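Local coordinates for protein ATP-dependent RNA helicase HrpB (Escherichia coli, PDB 6EUD) that hydrolyses ATP to ADP and phosphate as a bacterial DExH-box RNA helicase that binds single-stranded RNA, at residues E435-A440 with Q474-L479; A443-E448 with P466-R471. One frame throughout, in Å; residues are numbered along the deposited sequence.

Both interactions join helix 433-447 to helix 466-479. From the N terminus, helix 433-447 supplies 435-440 and then 443-447, with Glu448 just past its end. The chain then turns through a connection that holds helix 457-462. Helix 466-479 enters with 466-471, which closes the inner loop as interaction 2. It goes on to 474-479, which closes the outer loop as interaction 1. Interaction 2 is therefore nested inside interaction 1, as expected of two helices running in broadly opposing directions. The centres of the contacts lie about 11 Å apart. Leu475 CD1 joins them, packing 3.8 Å from Ala443 CB. Together they tie the two helices along much of their length.

Interaction 1: E435-A440 with Q474-L479; sequences EAATAA and QLLKRL
Leu476 packs into a surface of small residues made by Ala436, Ala437 and Ala440. Its chi1 of -72° sets CG beside the backbone N and anti to the carbonyl carbon. CG then lies 3.8 Å from Ala440 CB. The CD2 branch reaches Ala436, 3.9 Å from its CB, and also touches the backbone there, 3.8 Å from Ala436 O. CD1 lies 4.1 Å from Ala437 CA. This is the tight part of the contact. The two helix segments run in broadly opposing directions, 132° apart, with axes 9.6 Å apart. They belong to a run of helices between residues 421 and 498, consistent with the helical bundle that follows the winged helix in DEAH/RHA helicases. An alanine at Leu476 would probably open a gap over Ala436, Ala437 and Ala440, since CG and both methyls supply the close contacts. The packing is looser to either side of Leu476 along its helix. Leu479 CD2 meets Ala436 CB at 4.1 Å, and Leu475 CD1 lies 4.1 Å from Ala440 O. No hydrogen bond crosses between the segments. Helix 421-429 packs nearby, with Leu427 touching Ala440 and Leu475. Lys477 and Arg478 face solvent, away from helix 433-447.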
loop_
_atom_site.group_PDB
_atom_site.type_symbol
_atom_site.label_atom_id
_atom_site.label_comp_id
_atom_site.label_asym_id
_atom_site.label_seq_id
_atom_site.Cartn_x
_atom_site.Cartn_y
_atom_site.Cartn_z
ATOM N N GLU A 435 -23.631 23.971 7.571
ATOM C CA GLU A 435 -23.045 22.698 7.162
ATOM C C GLU A 435 -21.541 22.746 7.359
ATOM O O GLU A 435 -20.930 21.751 7.742
ATOM C CB GLU A 435 -23.375 22.367 5.703
ATOM C CG GLU A 435 -24.813 21.897 5.496
ATOM C CD GLU A 435 -25.115 21.427 4.078
ATOM O OE1 GLU A 435 -24.203 21.427 3.220
ATOM O OE2 GLU A 435 -26.287 21.070 3.820
ATOM N N ALA A 436 -20.944 23.909 7.111
ATOM C CA ALA A 436 -19.506 24.049 7.309
ATOM C C ALA A 436 -19.119 23.791 8.773
ATOM O O ALA A 436 -18.245 22.949 9.039
ATOM C CB ALA A 436 -19.034 25.415 6.865
ATOM N N ALA A 437 -19.760 24.506 9.706
ATOM C CA ALA A 437 -19.462 24.358 11.132
ATOM C C ALA A 437 -19.707 22.911 11.596
ATOM O O ALA A 437 -18.969 22.375 12.423
ATOM C CB ALA A 437 -20.295 25.326 11.958
ATOM N N THR A 438 -20.742 22.282 11.051
ATOM C CA THR A 438 -21.017 20.886 11.363
ATOM C C THR A 438 -19.864 19.987 10.889
ATOM O O THR A 438 -19.355 19.156 11.650
ATOM C CB THR A 438 -22.346 20.420 10.728
ATOM O OG1 THR A 438 -23.411 21.295 11.141
ATOM C CG2 THR A 438 -22.662 18.994 11.146
ATOM N N ALA A 439 -19.459 20.164 9.635
ATOM C CA ALA A 439 -18.343 19.409 9.074
ATOM C C ALA A 439 -17.048 19.593 9.881
ATOM O O ALA A 439 -16.297 18.641 10.068
ATOM C CB ALA A 439 -18.113 19.804 7.592
ATOM N N ALA A 440 -16.796 20.802 10.373
ATOM C CA ALA A 440 -15.531 21.116 11.043
ATOM C C ALA A 440 -15.427 20.394 12.376
ATOM O O ALA A 440 -14.352 19.904 12.762
ATOM C CB ALA A 440 -15.390 22.629 11.247
ATOM N N GLN A 474 -9.909 26.468 13.596
ATOM C CA GLN A 474 -8.749 26.441 12.687
ATOM C C GLN A 474 -9.123 25.942 11.274
ATOM O O GLN A 474 -8.721 26.523 10.253
ATOM C CB GLN A 474 -7.625 25.578 13.273
ATOM C CG GLN A 474 -6.343 25.585 12.437
ATOM C CD GLN A 474 -5.301 24.587 12.923
ATOM O OE1 GLN A 474 -5.628 23.598 13.578
ATOM N NE2 GLN A 474 -4.036 24.851 12.608
ATOM N N LEU A 475 -9.917 24.883 11.217
ATOM C CA LEU A 475 -10.351 24.348 9.937
ATOM C C LEU A 475 -11.276 25.326 9.197
ATOM O O LEU A 475 -11.158 25.513 7.994
ATOM C CB LEU A 475 -11.036 23.002 10.152
ATOM C CG LEU A 475 -10.100 21.828 10.458
ATOM C CD1 LEU A 475 -10.912 20.566 10.679
ATOM C CD2 LEU A 475 -9.072 21.599 9.342
ATOM N N LEU A 476 -12.169 25.983 9.926
ATOM C CA LEU A 476 -13.065 26.956 9.310
ATOM C C LEU A 476 -12.291 28.147 8.778
ATOM O O LEU A 476 -12.672 28.740 7.754
ATOM C CB LEU A 476 -14.135 27.408 10.304
ATOM C CG LEU A 476 -15.179 26.314 10.574
ATOM C CD1 LEU A 476 -16.111 26.674 11.736
ATOM C CD2 LEU A 476 -15.974 25.985 9.293
ATOM N N LYS A 477 -11.195 28.491 9.449
ATOM C CA LYS A 477 -10.363 29.597 8.979
ATOM C C LYS A 477 -9.763 29.223 7.626
ATOM O O LYS A 477 -9.885 29.958 6.649
ATOM C CB LYS A 477 -9.281 29.927 9.991
ATOM C CG LYS A 477 -8.578 31.231 9.742
ATOM C CD LYS A 477 -7.877 31.708 11.000
ATOM C CE LYS A 477 -7.237 33.072 10.806
ATOM N NZ LYS A 477 -6.177 33.002 9.773
ATOM N N ARG A 478 -9.154 28.046 7.561
ATOM C CA ARG A 478 -8.593 27.556 6.311
ATOM C C ARG A 478 -9.677 27.457 5.236
ATOM O O ARG A 478 -9.446 27.783 4.072
ATOM C CB ARG A 478 -7.910 26.202 6.521
ATOM C CG ARG A 478 -6.751 26.252 7.512
ATOM C CD ARG A 478 -5.996 24.930 7.579
ATOM N NE ARG A 478 -5.183 24.688 6.390
ATOM C CZ ARG A 478 -3.862 24.827 6.347
ATOM N NH1 ARG A 478 -3.198 25.205 7.430
ATOM N NH2 ARG A 478 -3.203 24.582 5.223
ATOM N N LEU A 479 -10.870 27.031 5.632
ATOM C CA LEU A 479 -11.976 26.918 4.693
ATOM C C LEU A 479 -12.555 28.293 4.291
ATOM O O LEU A 479 -13.321 28.399 3.323
ATOM C CB LEU A 479 -13.052 26.040 5.305
ATOM C CG LEU A 479 -14.180 25.589 4.395
ATOM C CD1 LEU A 479 -13.667 24.608 3.361
ATOM C CD2 LEU A 479 -15.297 25.001 5.244
#

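Interaction 2: A443-E448 with P466-R471; sequences AAILEE and PAWQQR
Arg471 pairs with both carboxylate oxygens of Glu447, using NE and NH2 on one side of its guanidinium, in a salt bridge near the C-terminal end of helix 433-447. The contact joins two helices of what is probably the helical bundle of DEAH/RHA helicases; their short segments lie at 120°, with axes 8.9 Å apart. Arg471 NE meets the syn lone pair of Glu447 OE1 at 2.6 Å. The bond from Arg471 NH2 to Glu447 OE2, 3.0 Å, is nearly straight (169° at the hydrogen). The arginine chain bends at chi2, 58°, which carries CD past Glu447 OE1 rather than into it.

Trp468 forms the other half of the contact. Ile445 CG1 sits over the centre of its six-membered ring, 3.8 Å from the centroid, in a CH-pi contact. At the ring edge, Trp468 NE1 donates to Glu448 O at 2.8 Å, with the oxygen close to the ring plane. Glu448 is the first residue to leave the helix, so the indole holds the backbone where the helix gives way to the next loop. Between these two halves sits Ala444. Its CB lies 3.5 Å from Trp468 O and 3.7 Å from Arg471 CG.

Farther out, Pro450 and Ala460 touch Trp468, and Leu457 and Ala460 touch Ile445. The guanidinium has a second-shell partner: Arg471 NH1 bonds to Gln474 OE1, while Gln474 NE2 bonds to Arg88 O.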
loop_
_atom_site.group_PDB
_atom_site.type_symbol
_atom_site.label_atom_id
_atom_site.label_comp_id
_atom_site.label_asym_id
_atom_site.label_seq_id
_atom_site.Cartn_x
_atom_site.Cartn_y
_atom_site.Cartn_z
ATOM N N ALA A 443 -14.949 16.716 11.803
ATOM C CA ALA A 443 -13.581 16.495 11.379
ATOM C C ALA A 443 -12.630 16.533 12.572
ATOM O O ALA A 443 -11.707 15.728 12.667
ATOM C CB ALA A 443 -13.180 17.528 10.331
ATOM N N ALA A 444 -12.858 17.460 13.491
ATOM C CA ALA A 444 -11.971 17.559 14.636
ATOM C C ALA A 444 -12.117 16.290 15.492
ATOM O O ALA A 444 -11.137 15.753 15.999
ATOM C CB ALA A 444 -12.263 18.822 15.444
ATOM N N ILE A 445 -13.342 15.793 15.604
ATOM C CA ILE A 445 -13.595 14.539 16.301
ATOM C C ILE A 445 -12.881 13.341 15.665
ATOM O O ILE A 445 -12.183 12.597 16.353
ATOM C CB ILE A 445 -15.102 14.233 16.358
ATOM C CG1 ILE A 445 -15.799 15.306 17.183
ATOM C CG2 ILE A 445 -15.336 12.844 16.965
ATOM C CD1 ILE A 445 -17.282 15.161 17.212
ATOM N N LEU A 446 -13.064 13.139 14.361
ATOM C CA LEU A 446 -12.440 11.991 13.682
ATOM C C LEU A 446 -10.896 12.032 13.709
ATOM O O LEU A 446 -10.248 10.990 13.700
ATOM C CB LEU A 446 -12.968 11.892 12.240
ATOM C CG LEU A 446 -14.464 11.546 12.202
ATOM C CD1 LEU A 446 -15.061 11.552 10.788
ATOM C CD2 LEU A 446 -14.702 10.192 12.856
ATOM N N GLU A 447 -10.312 13.232 13.765
ATOM C CA GLU A 447 -8.860 13.409 13.938
ATOM C C GLU A 447 -8.349 13.062 15.347
ATOM O O GLU A 447 -7.212 12.620 15.517
ATOM C CB GLU A 447 -8.462 14.860 13.623
ATOM C CG GLU A 447 -8.449 15.203 12.164
ATOM C CD GLU A 447 -8.090 16.665 11.877
ATOM O OE1 GLU A 447 -7.841 17.481 12.814
ATOM O OE2 GLU A 447 -8.051 16.994 10.674
ATOM N N GLU A 448 -9.173 13.332 16.357
ATOM C CA GLU A 448 -8.820 13.082 17.754
ATOM C C GLU A 448 -10.025 12.490 18.453
ATOM O O GLU A 448 -10.715 13.186 19.198
ATOM C CB GLU A 448 -8.364 14.363 18.453
ATOM C CG GLU A 448 -7.163 14.150 19.346
ATOM C CD GLU A 448 -5.907 13.828 18.556
ATOM O OE1 GLU A 448 -5.610 14.567 17.591
ATOM O OE2 GLU A 448 -5.231 12.826 18.885
ATOM N N PRO A 466 -13.213 21.561 24.423
ATOM C CA PRO A 466 -12.467 22.758 24.021
ATOM C C PRO A 466 -11.377 22.516 22.976
ATOM O O PRO A 466 -11.187 23.391 22.133
ATOM C CB PRO A 466 -11.862 23.250 25.339
ATOM C CG PRO A 466 -11.945 22.082 26.267
ATOM C CD PRO A 466 -13.158 21.340 25.877
ATOM N N ALA A 467 -10.687 21.378 22.999
ATOM C CA ALA A 467 -9.644 21.140 21.990
ATOM C C ALA A 467 -10.250 20.877 20.595
ATOM O O ALA A 467 -9.728 21.335 19.580
ATOM C CB ALA A 467 -8.730 19.981 22.406
ATOM N N TRP A 468 -11.351 20.137 20.553
ATOM C CA TRP A 468 -12.112 19.965 19.323
ATOM C C TRP A 468 -12.598 21.298 18.782
ATOM O O TRP A 468 -12.525 21.561 17.580
ATOM C CB TRP A 468 -13.318 19.059 19.554
ATOM C CG TRP A 468 -12.977 17.625 19.644
ATOM C CD1 TRP A 468 -11.846 17.022 19.196
ATOM C CD2 TRP A 468 -13.778 16.601 20.237
ATOM N NE1 TRP A 468 -11.890 15.673 19.464
ATOM C CE2 TRP A 468 -13.069 15.392 20.103
ATOM C CE3 TRP A 468 -15.034 16.593 20.859
ATOM C CZ2 TRP A 468 -13.578 14.173 20.571
ATOM C CZ3 TRP A 468 -15.537 15.387 21.323
ATOM C CH2 TRP A 468 -14.811 14.195 21.180
ATOM N N GLN A 469 -13.135 22.122 19.679
ATOM C CA GLN A 469 -13.567 23.460 19.301
ATOM C C GLN A 469 -12.435 24.256 18.672
ATOM O O GLN A 469 -12.626 24.861 17.621
ATOM C CB GLN A 469 -14.157 24.199 20.495
ATOM C CG GLN A 469 -14.923 25.422 20.099
ATOM C CD GLN A 469 -16.046 25.757 21.045
ATOM O OE1 GLN A 469 -17.132 25.256 20.903
ATOM N NE2 GLN A 469 -15.772 26.565 22.041
ATOM N N GLN A 470 -11.249 24.183 19.264
ATOM C CA GLN A 470 -10.094 24.893 18.743
ATOM C C GLN A 470 -9.777 24.437 17.330
ATOM O O GLN A 470 -9.564 25.255 16.427
ATOM C CB GLN A 470 -8.885 24.685 19.649
ATOM C CG GLN A 470 -7.683 25.484 19.214
ATOM C CD GLN A 470 -6.484 25.277 20.119
ATOM O OE1 GLN A 470 -5.986 24.158 20.278
ATOM N NE2 GLN A 470 -6.023 26.361 20.736
ATOM N N ARG A 471 -9.772 23.124 17.133
ATOM C CA ARG A 471 -9.455 22.573 15.828
ATOM C C ARG A 471 -10.499 22.979 14.796
ATOM O O ARG A 471 -10.154 23.306 13.660
ATOM C CB ARG A 471 -9.343 21.060 15.909
ATOM C CG ARG A 471 -9.072 20.404 14.592
ATOM C CD ARG A 471 -7.790 20.910 13.952
ATOM N NE ARG A 471 -7.439 20.039 12.828
ATOM C CZ ARG A 471 -6.558 20.345 11.881
ATOM N NH1 ARG A 471 -5.950 21.529 11.883
ATOM N NH2 ARG A 471 -6.309 19.478 10.909
#